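Purine phosphoribosyltransferase (Pyrococcus horikoshii, PDB 1VDM) probably catalyses transfer of a phosphoribosyl group from phosphoribosyl pyrophosphate to a purine base, as a type I phosphoribosyltransferase with a Rossmann-like core. Local coordinates at residues G[4-9]-G[138-143]; G[13-18]-G[117-122]; G[54-59]-G[75-80]; G[98-103]-G[125-130]. All blocks are in the same frame, centred on the assembly; numbering follows the deposited sequence.

Contact 1 of 4, residues G[4-9]-G[138-143]; sequences VYLTWW and KWIVFP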
loop_
_atom_site.group_PDB
_atom_site.type_symbol
_atom_site.label_atom_id
_atom_site.label_comp_id
_atom_site.label_asym_id
_atom_site.label_seq_id
_atom_site.Cartn_x
_atom_site.Cartn_y
_atom_site.Cartn_z
ATOM N N VAL G 4 21.530 35.613 -5.212
ATOM C CA VAL G 4 21.163 34.573 -6.170
ATOM C C VAL G 4 20.628 33.354 -5.421
ATOM O O VAL G 4 21.350 32.723 -4.641
ATOM C CB VAL G 4 22.366 34.152 -7.056
ATOM C CG1 VAL G 4 22.040 32.875 -7.835
ATOM C CG2 VAL G 4 22.690 35.258 -8.020
ATOM N N TYR G 5 19.355 33.044 -5.656
ATOM C CA TYR G 5 18.704 31.903 -5.005
ATOM C C TYR G 5 18.638 30.674 -5.905
ATOM O O TYR G 5 17.705 30.517 -6.685
ATOM C CB TYR G 5 17.280 32.264 -4.556
ATOM C CG TYR G 5 17.229 33.386 -3.561
ATOM C CD1 TYR G 5 17.349 34.717 -3.975
ATOM C CD2 TYR G 5 17.110 33.123 -2.196
ATOM C CE1 TYR G 5 17.354 35.758 -3.053
ATOM C CE2 TYR G 5 17.115 34.158 -1.264
ATOM C CZ TYR G 5 17.240 35.471 -1.700
ATOM O OH TYR G 5 17.276 36.493 -0.786
ATOM N N LEU G 6 19.630 29.808 -5.779
ATOM C CA LEU G 6 19.723 28.558 -6.532
ATOM C C LEU G 6 18.667 27.535 -6.090
ATOM O O LEU G 6 18.560 27.178 -4.925
ATOM C CB LEU G 6 21.124 27.981 -6.328
ATOM C CG LEU G 6 22.159 28.610 -7.264
ATOM C CD1 LEU G 6 23.472 27.825 -7.291
ATOM C CD2 LEU G 6 21.678 28.691 -8.712
ATOM N N THR G 7 17.863 27.019 -7.026
ATOM C CA THR G 7 16.859 25.983 -6.709
ATOM C C THR G 7 17.529 24.614 -6.583
ATOM O O THR G 7 18.680 24.441 -6.986
ATOM C CB THR G 7 15.806 25.832 -7.809
ATOM O OG1 THR G 7 16.414 25.248 -8.965
ATOM C CG2 THR G 7 15.204 27.158 -8.161
ATOM N N TRP G 8 16.812 23.642 -6.023
ATOM C CA TRP G 8 17.373 22.291 -5.892
ATOM C C TRP G 8 17.549 21.659 -7.277
ATOM O O TRP G 8 18.496 20.915 -7.493
ATOM C CB TRP G 8 16.482 21.388 -5.023
ATOM C CG TRP G 8 16.750 21.473 -3.555
ATOM C CD1 TRP G 8 15.921 21.993 -2.602
ATOM C CD2 TRP G 8 17.926 21.033 -2.864
ATOM N NE1 TRP G 8 16.506 21.908 -1.364
ATOM C CE2 TRP G 8 17.736 21.324 -1.492
ATOM C CE3 TRP G 8 19.120 20.425 -3.267
ATOM C CZ2 TRP G 8 18.697 21.029 -0.521
ATOM C CZ3 TRP G 8 20.079 20.133 -2.302
ATOM C CH2 TRP G 8 19.860 20.437 -0.941
ATOM N N TRP G 9 16.642 21.962 -8.206
ATOM C CA TRP G 9 16.752 21.406 -9.549
ATOM C C TRP G 9 18.002 21.993 -10.214
ATOM O O TRP G 9 18.689 21.294 -10.978
ATOM C CB TRP G 9 15.504 21.706 -10.393
ATOM C CG TRP G 9 15.448 21.012 -11.757
ATOM C CD1 TRP G 9 14.865 21.504 -12.889
ATOM C CD2 TRP G 9 15.981 19.717 -12.118
ATOM N NE1 TRP G 9 15.005 20.612 -13.928
ATOM C CE2 TRP G 9 15.686 19.510 -13.485
ATOM C CE3 TRP G 9 16.680 18.720 -11.418
ATOM C CZ2 TRP G 9 16.067 18.349 -14.172
ATOM C CZ3 TRP G 9 17.060 17.572 -12.097
ATOM C CH2 TRP G 9 16.751 17.396 -13.467
ATOM N N LYS G 138 27.361 38.143 -7.101
ATOM C CA LYS G 138 26.395 38.280 -6.022
ATOM C C LYS G 138 26.578 37.215 -4.956
ATOM O O LYS G 138 27.346 36.262 -5.131
ATOM C CB LYS G 138 24.974 38.180 -6.566
ATOM C CG LYS G 138 24.595 39.254 -7.561
ATOM C CD LYS G 138 23.105 39.196 -7.834
ATOM C CE LYS G 138 22.689 40.201 -8.882
ATOM N NZ LYS G 138 21.238 40.068 -9.193
ATOM N N TRP G 139 25.883 37.387 -3.836
ATOM C CA TRP G 139 25.945 36.394 -2.776
ATOM C C TRP G 139 24.934 35.311 -3.164
ATOM O O TRP G 139 23.797 35.613 -3.566
ATOM C CB TRP G 139 25.586 37.003 -1.419
ATOM C CG TRP G 139 25.505 35.982 -0.316
ATOM C CD1 TRP G 139 24.386 35.322 0.109
ATOM C CD2 TRP G 139 26.591 35.474 0.471
ATOM N NE1 TRP G 139 24.708 34.434 1.110
ATOM C CE2 TRP G 139 26.053 34.508 1.353
ATOM C CE3 TRP G 139 27.966 35.740 0.516
ATOM C CZ2 TRP G 139 26.841 33.809 2.271
ATOM C CZ3 TRP G 139 28.751 35.042 1.431
ATOM C CH2 TRP G 139 28.184 34.088 2.296
ATOM N N ILE G 140 25.360 34.054 -3.069
ATOM C CA ILE G 140 24.494 32.940 -3.432
ATOM C C ILE G 140 23.823 32.261 -2.243
ATOM O O ILE G 140 24.492 31.812 -1.308
ATOM C CB ILE G 140 25.264 31.841 -4.198
ATOM C CG1 ILE G 140 26.073 32.454 -5.333
ATOM C CG2 ILE G 140 24.276 30.825 -4.777
ATOM C CD1 ILE G 140 27.007 31.477 -5.981
ATOM N N VAL G 141 22.497 32.193 -2.287
ATOM C CA VAL G 141 21.749 31.506 -1.241
ATOM C C VAL G 141 21.394 30.145 -1.824
ATOM O O VAL G 141 20.605 30.050 -2.760
ATOM C CB VAL G 141 20.441 32.229 -0.867
ATOM C CG1 VAL G 141 19.736 31.456 0.229
ATOM C CG2 VAL G 141 20.735 33.651 -0.414
ATOM N N PHE G 142 22.000 29.097 -1.284
ATOM C CA PHE G 142 21.736 27.746 -1.762
ATOM C C PHE G 142 20.381 27.211 -1.281
ATOM O O PHE G 142 19.799 27.729 -0.319
ATOM C CB PHE G 142 22.876 26.818 -1.342
ATOM C CG PHE G 142 24.162 27.105 -2.043
ATOM C CD1 PHE G 142 25.188 27.798 -1.399
ATOM C CD2 PHE G 142 24.348 26.706 -3.366
ATOM C CE1 PHE G 142 26.392 28.086 -2.065
ATOM C CE2 PHE G 142 25.547 26.992 -4.041
ATOM C CZ PHE G 142 26.569 27.682 -3.389
ATOM N N PRO G 143 19.869 26.149 -1.942
ATOM C CA PRO G 143 18.576 25.540 -1.600
ATOM C C PRO G 143 18.505 25.022 -0.167
ATOM O O PRO G 143 17.424 24.917 0.404
ATOM C CB PRO G 143 18.440 24.400 -2.610
ATOM C CG PRO G 143 19.482 24.664 -3.635
ATOM C CD PRO G 143 20.600 25.294 -2.892
HETATM O O HOH W 1 18.181 28.896 -2.523
#
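Val4 and Tyr5 pair with Ile140 and Val141 as a short two-stranded parallel sheet, which joins the N-terminal strand to strand 139-141 near the C-terminal end and probably belongs to the hood of this type I phosphoribosyltransferase. The register follows from three backbone bonds. Val4 N gives a nearly straight bond to Trp139 O at 2.8 Å. Val4 O accepts from Val141 N at 2.7 Å. The third bond, from Leu6 N to Val141 O, is longer at 3.2 Å and bent to 136° at the hydrogen. A water then donates to Leu6 O at 3.0 Å and to Val141 O at 2.7 Å, linking Leu6, just past strand 3-5, to Val141.

On one face Tyr5 and Val141 lie side by side and point the same way. Tyr5 CD2 is 3.7 Å from Val141 CB, and Val141 CG2 makes an off-centre CH-pi contact with the ring. The opposite face carries Val4 and Ile140. There Ile140 CG2, anti to its backbone N, meets Leu6 CG at 3.9 Å, while Leu6 CD1 lies 3.9 Å from Phe142 CE2. Beyond the strands, Pro143 CB sits over one face of the Trp8 indole; Pro143 O takes a hydrogen bond from Trp9 of the second subunit, and the polar end of Trp8 turns to Asp12 of the fifth subunit.

Val141 O is thus gripped twice, by Leu6 N and by the water, and because Leu6 O holds the same water, the link between the segments continues one step past the paired strands.

Contact 2 of 4, residues G[13-18]-G[117-122]; sequences RAIFAL and ACLAMK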
loop_
_atom_site.group_PDB
_atom_site.type_symbol
_atom_site.label_atom_id
_atom_site.label_comp_id
_atom_site.label_asym_id
_atom_site.label_seq_id
_atom_site.Cartn_x
_atom_site.Cartn_y
_atom_site.Cartn_z
ATOM N N ARG G 13 20.906 19.470 -11.558
ATOM C CA ARG G 13 21.410 19.529 -12.922
ATOM C C ARG G 13 22.895 19.907 -12.975
ATOM O O ARG G 13 23.651 19.397 -13.812
ATOM C CB ARG G 13 20.603 20.521 -13.747
ATOM C CG ARG G 13 19.247 20.016 -14.133
ATOM C CD ARG G 13 18.560 21.024 -15.014
ATOM N NE ARG G 13 17.938 22.102 -14.255
ATOM C CZ ARG G 13 17.290 23.116 -14.810
ATOM N NH1 ARG G 13 17.190 23.205 -16.130
ATOM N NH2 ARG G 13 16.699 24.017 -14.046
ATOM N N ALA G 14 23.307 20.797 -12.078
ATOM C CA ALA G 14 24.693 21.231 -12.024
ATOM C C ALA G 14 25.573 20.075 -11.588
ATOM O O ALA G 14 26.669 19.885 -12.116
ATOM C CB ALA G 14 24.846 22.392 -11.049
ATOM N N ILE G 15 25.097 19.311 -10.610
ATOM C CA ILE G 15 25.852 18.171 -10.110
ATOM C C ILE G 15 25.960 17.082 -11.171
ATOM O O ILE G 15 26.998 16.442 -11.293
ATOM C CB ILE G 15 25.195 17.576 -8.850
ATOM C CG1 ILE G 15 25.361 18.537 -7.679
ATOM C CG2 ILE G 15 25.824 16.225 -8.513
ATOM C CD1 ILE G 15 24.715 18.036 -6.410
ATOM N N PHE G 16 24.890 16.876 -11.936
ATOM C CA PHE G 16 24.902 15.859 -12.985
ATOM C C PHE G 16 25.899 16.224 -14.076
ATOM O O PHE G 16 26.599 15.350 -14.605
ATOM C CB PHE G 16 23.496 15.657 -13.588
ATOM C CG PHE G 16 22.654 14.645 -12.838
ATOM C CD1 PHE G 16 23.073 13.316 -12.724
ATOM C CD2 PHE G 16 21.461 15.025 -12.211
ATOM C CE1 PHE G 16 22.316 12.375 -11.988
ATOM C CE2 PHE G 16 20.700 14.094 -11.476
ATOM C CZ PHE G 16 21.134 12.766 -11.367
ATOM N N ALA G 17 25.968 17.513 -14.400
ATOM C CA ALA G 17 26.892 18.008 -15.418
ATOM C C ALA G 17 28.335 17.795 -14.962
ATOM O O ALA G 17 29.187 17.351 -15.727
ATOM C CB ALA G 17 26.631 19.487 -15.680
ATOM N N LEU G 18 28.604 18.112 -13.706
ATOM C CA LEU G 18 29.936 17.945 -13.161
ATOM C C LEU G 18 30.321 16.475 -13.204
ATOM O O LEU G 18 31.439 16.132 -13.576
ATOM C CB LEU G 18 29.984 18.467 -11.717
ATOM C CG LEU G 18 29.752 19.976 -11.587
ATOM C CD1 LEU G 18 29.442 20.353 -10.138
ATOM C CD2 LEU G 18 30.987 20.718 -12.087
ATOM N N ALA G 117 36.231 20.688 -7.890
ATOM C CA ALA G 117 34.901 20.868 -8.455
ATOM C C ALA G 117 34.013 21.689 -7.531
ATOM O O ALA G 117 33.975 21.460 -6.320
ATOM C CB ALA G 117 34.266 19.510 -8.724
ATOM N N CYS G 118 33.298 22.642 -8.119
ATOM C CA CYS G 118 32.405 23.522 -7.376
ATOM C C CYS G 118 31.146 23.786 -8.170
ATOM O O CYS G 118 31.137 23.674 -9.395
ATOM C CB CYS G 118 33.077 24.873 -7.097
ATOM S SG CYS G 118 34.423 24.838 -5.915
ATOM N N LEU G 119 30.080 24.145 -7.473
ATOM C CA LEU G 119 28.840 24.461 -8.151
ATOM C C LEU G 119 29.013 25.807 -8.849
ATOM O O LEU G 119 28.589 25.985 -9.994
ATOM C CB LEU G 119 27.699 24.553 -7.146
ATOM C CG LEU G 119 27.330 23.255 -6.434
ATOM C CD1 LEU G 119 26.315 23.543 -5.323
ATOM C CD2 LEU G 119 26.763 22.276 -7.466
ATOM N N ALA G 120 29.649 26.750 -8.152
ATOM C CA ALA G 120 29.868 28.090 -8.683
ATOM C C ALA G 120 31.171 28.709 -8.207
ATOM O O ALA G 120 31.812 28.217 -7.277
ATOM C CB ALA G 120 28.706 28.995 -8.295
ATOM N N MET G 121 31.560 29.794 -8.862
ATOM C CA MET G 121 32.775 30.511 -8.497
ATOM C C MET G 121 32.563 31.996 -8.718
ATOM O O MET G 121 31.720 32.407 -9.518
ATOM C CB MET G 121 33.972 30.057 -9.339
ATOM C CG MET G 121 33.984 30.605 -10.760
ATOM S SD MET G 121 35.516 31.492 -11.198
ATOM C CE MET G 121 34.848 32.782 -12.242
ATOM N N LYS G 122 33.333 32.798 -7.995
ATOM C CA LYS G 122 33.259 34.243 -8.127
ATOM C C LYS G 122 34.560 34.714 -8.782
ATOM O O LYS G 122 35.648 34.255 -8.424
ATOM C CB LYS G 122 33.021 34.866 -6.753
ATOM C CG LYS G 122 31.599 34.601 -6.265
ATOM C CD LYS G 122 31.407 34.921 -4.805
ATOM C CE LYS G 122 29.934 34.887 -4.438
ATOM N NZ LYS G 122 29.707 35.300 -3.030
#
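Leu119 turns its CD2 methyl onto helix 8-23, where it overlaps three side chains of segment 13-18. The distances are even: Leu119 CD2 is 4.0 Å from Ile15 CG1, 4.1 Å from Ala14 CB and 4.2 Å from Leu18 CD1. Ala14 and Leu18 lie one helical turn apart, as the bond from Leu18 N to Ala14 O (3.1 Å) confirms, and both direct their CB atoms at segment 117-122. The small Ala14 lets the backbones approach to 6.5 Å between the CA atoms of Ala14 and Leu119.

Leu119 marks a corner in the chain: its phi and psi of -72° and -42° break the extended run between strands 113-118 and 120-121. Just before the corner, Leu18 CD1 packs against Cys118 O at 3.8 Å, a methyl against the carbonyl oxygen; the Cys118 side chain itself is directed away from the helix.

The cluster is wholly buried. Helix 38-47 borders it, through Pro40 against Leu119 and through Arg43 and Ile47 against Ile15. Phe142 also touches Leu119, Val133 and Phe134 lie against Ala14, and Val149 of the fourth subunit meets Leu18, so helix 8-23 packs against the end of strand 113-118, helix 38-47 and a neighbouring subunit.

Contact 3 of 4, residues G[54-59]-G[75-80]; sequences KVIDVK and IPIHGD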
loop_
_atom_site.group_PDB
_atom_site.type_symbol
_atom_site.label_atom_id
_atom_site.label_comp_id
_atom_site.label_asym_id
_atom_site.label_seq_id
_atom_site.Cartn_x
_atom_site.Cartn_y
_atom_site.Cartn_z
ATOM N N LYS G 54 35.506 11.650 2.087
ATOM C CA LYS G 54 36.192 12.163 3.261
ATOM C C LYS G 54 35.672 13.574 3.538
ATOM O O LYS G 54 35.423 14.346 2.610
ATOM C CB LYS G 54 37.706 12.170 3.039
ATOM C CG LYS G 54 38.319 10.783 3.141
ATOM C CD LYS G 54 39.830 10.805 3.007
ATOM C CE LYS G 54 40.416 9.414 3.229
ATOM N NZ LYS G 54 40.095 8.876 4.584
ATOM N N VAL G 55 35.478 13.898 4.810
ATOM C CA VAL G 55 34.972 15.211 5.168
ATOM C C VAL G 55 35.985 16.085 5.896
ATOM O O VAL G 55 36.686 15.634 6.806
ATOM C CB VAL G 55 33.712 15.094 6.040
ATOM C CG1 VAL G 55 33.253 16.471 6.487
ATOM C CG2 VAL G 55 32.612 14.405 5.254
ATOM N N ILE G 56 36.064 17.343 5.476
ATOM C CA ILE G 56 36.961 18.298 6.111
ATOM C C ILE G 56 36.169 19.563 6.426
ATOM O O ILE G 56 35.311 19.974 5.645
ATOM C CB ILE G 56 38.167 18.647 5.202
ATOM C CG1 ILE G 56 39.233 19.373 6.029
ATOM C CG2 ILE G 56 37.714 19.506 4.024
ATOM C CD1 ILE G 56 40.608 19.420 5.381
ATOM N N ASP G 57 36.437 20.157 7.584
ATOM C CA ASP G 57 35.755 21.385 7.989
ATOM C C ASP G 57 36.803 22.415 8.383
ATOM O O ASP G 57 37.592 22.197 9.305
ATOM C CB ASP G 57 34.812 21.125 9.176
ATOM C CG ASP G 57 33.750 22.218 9.345
ATOM O OD1 ASP G 57 32.845 22.041 10.199
ATOM O OD2 ASP G 57 33.811 23.246 8.629
ATOM N N VAL G 58 36.818 23.530 7.663
ATOM C CA VAL G 58 37.763 24.605 7.939
ATOM C C VAL G 58 36.996 25.810 8.464
ATOM O O VAL G 58 35.983 26.212 7.893
ATOM C CB VAL G 58 38.541 25.003 6.671
ATOM C CG1 VAL G 58 39.543 26.090 7.001
ATOM C CG2 VAL G 58 39.252 23.788 6.098
ATOM N N LYS G 59 37.475 26.382 9.559
ATOM C CA LYS G 59 36.805 27.537 10.140
ATOM C C LYS G 59 37.781 28.691 10.377
ATOM O O LYS G 59 38.980 28.503 10.526
ATOM C CB LYS G 59 36.175 27.109 11.465
ATOM C CG LYS G 59 34.654 27.283 11.468
ATOM C CD LYS G 59 33.953 26.242 12.342
ATOM C CE LYS G 59 33.154 25.226 11.517
ATOM N NZ LYS G 59 33.134 23.939 12.209
ATOM N N ILE G 75 36.879 19.609 11.523
ATOM C CA ILE G 75 36.824 18.192 11.189
ATOM C C ILE G 75 37.958 17.872 10.222
ATOM O O ILE G 75 37.958 18.323 9.077
ATOM C CB ILE G 75 35.489 17.831 10.520
ATOM C CG1 ILE G 75 34.327 18.215 11.436
ATOM C CG2 ILE G 75 35.455 16.341 10.207
ATOM C CD1 ILE G 75 32.967 17.979 10.822
ATOM N N PRO G 76 38.941 17.084 10.674
ATOM C CA PRO G 76 40.086 16.712 9.843
ATOM C C PRO G 76 39.843 15.496 8.963
ATOM O O PRO G 76 38.836 14.804 9.098
ATOM C CB PRO G 76 41.163 16.431 10.874
ATOM C CG PRO G 76 40.378 15.730 11.930
ATOM C CD PRO G 76 39.123 16.590 12.052
ATOM N N ILE G 77 40.780 15.254 8.056
ATOM C CA ILE G 77 40.720 14.097 7.183
ATOM C C ILE G 77 41.994 13.330 7.501
ATOM O O ILE G 77 43.014 13.935 7.828
ATOM C CB ILE G 77 40.692 14.495 5.683
ATOM C CG1 ILE G 77 41.868 15.410 5.347
ATOM C CG2 ILE G 77 39.370 15.165 5.351
ATOM C CD1 ILE G 77 41.909 15.822 3.895
ATOM N N HIS G 78 41.936 12.005 7.434
ATOM C CA HIS G 78 43.110 11.196 7.737
ATOM C C HIS G 78 43.436 10.165 6.661
ATOM O O HIS G 78 42.789 10.126 5.617
ATOM C CB HIS G 78 42.925 10.507 9.091
ATOM C CG HIS G 78 43.107 11.421 10.264
ATOM N ND1 HIS G 78 44.305 12.044 10.541
ATOM C CD2 HIS G 78 42.250 11.803 11.240
ATOM C CE1 HIS G 78 44.178 12.768 11.640
ATOM N NE2 HIS G 78 42.940 12.639 12.083
ATOM N N GLY G 79 44.440 9.330 6.930
ATOM C CA GLY G 79 44.856 8.322 5.967
ATOM C C GLY G 79 45.645 9.025 4.880
ATOM O O GLY G 79 45.540 10.243 4.758
ATOM N N ASP G 80 46.443 8.307 4.099
ATOM C CA ASP G 80 47.190 8.989 3.047
ATOM C C ASP G 80 46.526 8.780 1.692
ATOM O O ASP G 80 45.776 7.823 1.494
ATOM C CB ASP G 80 48.650 8.520 2.999
ATOM C CG ASP G 80 48.807 7.147 2.382
ATOM O OD1 ASP G 80 49.950 6.795 2.012
ATOM O OD2 ASP G 80 47.794 6.420 2.271
#
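Asp57 N bonds to Ile75 O (2.8 Å, 154°), joining strand 53-61 to a loop that runs roughly opposite beside it, the two directions 144° apart. The loop follows strand 70-73, which forms a beta hairpin with strand 53-61 in the mixed sheet of the Rossmann-like core. The return bond, Ile75 N to Asp57 O, is weak at 3.5 Å. Ile75 O also receives the CA-H of Ile56, whose CA lies 3.1 Å away.

Side chains continue the contact where backbone pairing stops. The Asp57 and Ile75 side chains cross obliquely, CB to CB 3.6 Å, and Ile75 CG2 leans towards Val55. Ile77 CG2 lies over Val55 O (3.1 Å) and also meets Ile56 CB at 3.7 Å, while its CD1 nears the CD1 of Ile56. Along its own strand the Asp57 carboxylate has Lys59, whose NZ forms a salt bridge to Asp57 OD1 at 2.8 Å, coming from above the carboxylate plane; Thr74 OG1 is a second partner of that amine, and OD1 has a long, weak ion pair to Arg35. Further along, the His78 ring meets that of His78 of a neighbouring subunit, with an NE2 to NE2 hydrogen bond, placing this loop at a subunit interface.

Lys54 spans the diverging end of the contact: its chain is extended until chi4 (-60°) bends NZ onto His78 O at 3.1 Å, above the carbonyl plane.

Contact 4 of 4, residues G[98-103]-G[125-130]; sequences TLEVVI and TSVVPD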
loop_
_atom_site.group_PDB
_atom_site.type_symbol
_atom_site.label_atom_id
_atom_site.label_comp_id
_atom_site.label_asym_id
_atom_site.label_seq_id
_atom_site.Cartn_x
_atom_site.Cartn_y
_atom_site.Cartn_z
ATOM N N THR G 98 39.214 29.126 1.882
ATOM C CA THR G 98 39.036 27.770 2.392
ATOM C C THR G 98 39.701 26.715 1.515
ATOM O O THR G 98 40.362 25.801 2.016
ATOM C CB THR G 98 37.543 27.417 2.525
ATOM O OG1 THR G 98 36.901 28.365 3.386
ATOM C CG2 THR G 98 37.379 26.033 3.117
ATOM N N LEU G 99 39.525 26.847 0.205
ATOM C CA LEU G 99 40.107 25.895 -0.723
ATOM C C LEU G 99 41.624 25.772 -0.602
ATOM O O LEU G 99 42.159 24.661 -0.623
ATOM C CB LEU G 99 39.705 26.244 -2.157
ATOM C CG LEU G 99 38.272 25.830 -2.516
ATOM C CD1 LEU G 99 37.914 26.261 -3.924
ATOM C CD2 LEU G 99 38.157 24.323 -2.387
ATOM N N GLU G 100 42.327 26.890 -0.465
ATOM C CA GLU G 100 43.781 26.818 -0.335
ATOM C C GLU G 100 44.189 26.020 0.900
ATOM O O GLU G 100 45.142 25.242 0.857
ATOM C CB GLU G 100 44.395 28.222 -0.297
ATOM C CG GLU G 100 44.406 28.891 -1.664
ATOM C CD GLU G 100 45.137 30.222 -1.683
ATOM O OE1 GLU G 100 45.192 30.845 -2.770
ATOM O OE2 GLU G 100 45.653 30.643 -0.621
ATOM N N VAL G 101 43.466 26.201 1.999
ATOM C CA VAL G 101 43.773 25.460 3.215
ATOM C C VAL G 101 43.560 23.965 2.969
ATOM O O VAL G 101 44.347 23.130 3.415
ATOM C CB VAL G 101 42.868 25.891 4.377
ATOM C CG1 VAL G 101 43.219 25.102 5.628
ATOM C CG2 VAL G 101 43.021 27.379 4.630
ATOM N N VAL G 102 42.486 23.635 2.254
ATOM C CA VAL G 102 42.160 22.241 1.951
ATOM C C VAL G 102 43.154 21.604 0.982
ATOM O O VAL G 102 43.443 20.415 1.090
ATOM C CB VAL G 102 40.729 22.115 1.368
ATOM C CG1 VAL G 102 40.427 20.675 1.024
ATOM C CG2 VAL G 102 39.724 22.625 2.369
ATOM N N ILE G 103 43.676 22.379 0.038
ATOM C CA ILE G 103 44.634 21.834 -0.913
ATOM C C ILE G 103 45.942 21.502 -0.207
ATOM O O ILE G 103 46.719 20.678 -0.681
ATOM C CB ILE G 103 44.909 22.815 -2.065
ATOM C CG1 ILE G 103 43.609 23.095 -2.817
ATOM C CG2 ILE G 103 45.937 22.231 -3.019
ATOM C CD1 ILE G 103 43.761 24.061 -3.963
ATOM N N THR G 125 38.136 35.021 -6.988
ATOM C CA THR G 125 38.715 33.894 -6.257
ATOM C C THR G 125 40.192 33.640 -6.586
ATOM O O THR G 125 40.638 33.851 -7.713
ATOM C CB THR G 125 37.937 32.604 -6.554
ATOM O OG1 THR G 125 38.466 31.540 -5.757
ATOM C CG2 THR G 125 38.071 32.234 -8.018
ATOM N N SER G 126 40.944 33.182 -5.592
ATOM C CA SER G 126 42.354 32.884 -5.785
ATOM C C SER G 126 42.515 31.412 -6.161
ATOM O O SER G 126 43.632 30.928 -6.347
ATOM C CB SER G 126 43.142 33.175 -4.508
ATOM O OG SER G 126 42.818 32.248 -3.485
ATOM N N VAL G 127 41.392 30.704 -6.252
ATOM C CA VAL G 127 41.393 29.290 -6.617
ATOM C C VAL G 127 40.255 28.982 -7.578
ATOM O O VAL G 127 39.132 28.673 -7.161
ATOM C CB VAL G 127 41.251 28.369 -5.378
ATOM C CG1 VAL G 127 40.991 26.938 -5.821
ATOM C CG2 VAL G 127 42.521 28.416 -4.548
ATOM N N VAL G 128 40.553 29.084 -8.870
ATOM C CA VAL G 128 39.572 28.803 -9.900
ATOM C C VAL G 128 39.339 27.299 -9.899
ATOM O O VAL G 128 40.292 26.515 -9.895
ATOM C CB VAL G 128 40.077 29.228 -11.298
ATOM C CG1 VAL G 128 39.021 28.904 -12.360
ATOM C CG2 VAL G 128 40.400 30.709 -11.299
ATOM N N PRO G 129 38.068 26.875 -9.878
ATOM C CA PRO G 129 37.773 25.438 -9.877
ATOM C C PRO G 129 38.098 24.812 -11.231
ATOM O O PRO G 129 37.946 25.453 -12.272
ATOM C CB PRO G 129 36.274 25.394 -9.563
ATOM C CG PRO G 129 36.049 26.670 -8.783
ATOM C CD PRO G 129 36.855 27.653 -9.581
ATOM N N ASP G 130 38.562 23.570 -11.225
ATOM C CA ASP G 130 38.865 22.915 -12.487
ATOM C C ASP G 130 37.552 22.650 -13.206
ATOM O O ASP G 130 37.510 22.607 -14.436
ATOM C CB ASP G 130 39.638 21.626 -12.246
ATOM C CG ASP G 130 40.960 21.885 -11.563
ATOM O OD1 ASP G 130 41.025 21.764 -10.320
ATOM O OD2 ASP G 130 41.930 22.239 -12.269
#
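Val127 packs on helix 97-107 with both methyls, CG1 on Leu99 and CG2 on Glu100. The helix belongs to the Rossmann-like core, just after the loop that in type I phosphoribosyltransferases binds phosphoribosyl pyrophosphate; segment 125-130 is the loop between strands 120-121 and 134-135. Val127 CG1, anti to its backbone N (chi1 169°), lies 3.7 Å from Leu99 CD1 and 3.9 Å from Leu99 CB. Ile103 CD1, one turn further on, grazes the same methyl at 4.4 Å. Val127 CG2 rests 3.5 Å from Glu100 CG, so the glutamate contributes its aliphatic stem to the packing.

The tip of Glu100 does different work. With its chain extended beyond CG, OE1 lies 2.8 Å from Ser126 OG at the surface, and that hydroxyl also hydrogen-bonds Thr95 O, so its proton is not assigned. Deeper in, Ile116 of strand 113-118 backs both Val127 and Ile103, and Leu99 reaches Ile88 of strand 85-90, which ties this surface contact to the central sheet.

The second shell fixes the loop. Ser93 OG bonds to the backbone Val127 O and to the side-chain Thr125 OG1. The turn itself is an ST turn: Val127 N donates to Thr125 OG1 at 3.1 Å, with an angle of 163° at the hydrogen.

Overall arrangement
Contact 2 is wholly buried and almost wholly aliphatic, with one methyl against a backbone carbonyl oxygen, whereas contact 4 lies at the surface and adds a polar pair to its valine packing. Contact 1 rests on three backbone bonds of a parallel pair, contact 3 on one good backbone bond, a lysine bond and side chains; they sit on opposite sides of the chain's centre, about 26 Å apart between centres. Contacts 1 and 2 share helix 8-23 and meet where Ile140 CD1 lies 3.8 Å from Ala120 CB. Contact 4 touches contacts 2 and 3 but not contact 1: Cys118 SG is 3.8 Å from Pro129 CG, and Val58 packs against Thr98, Val101 and Val102.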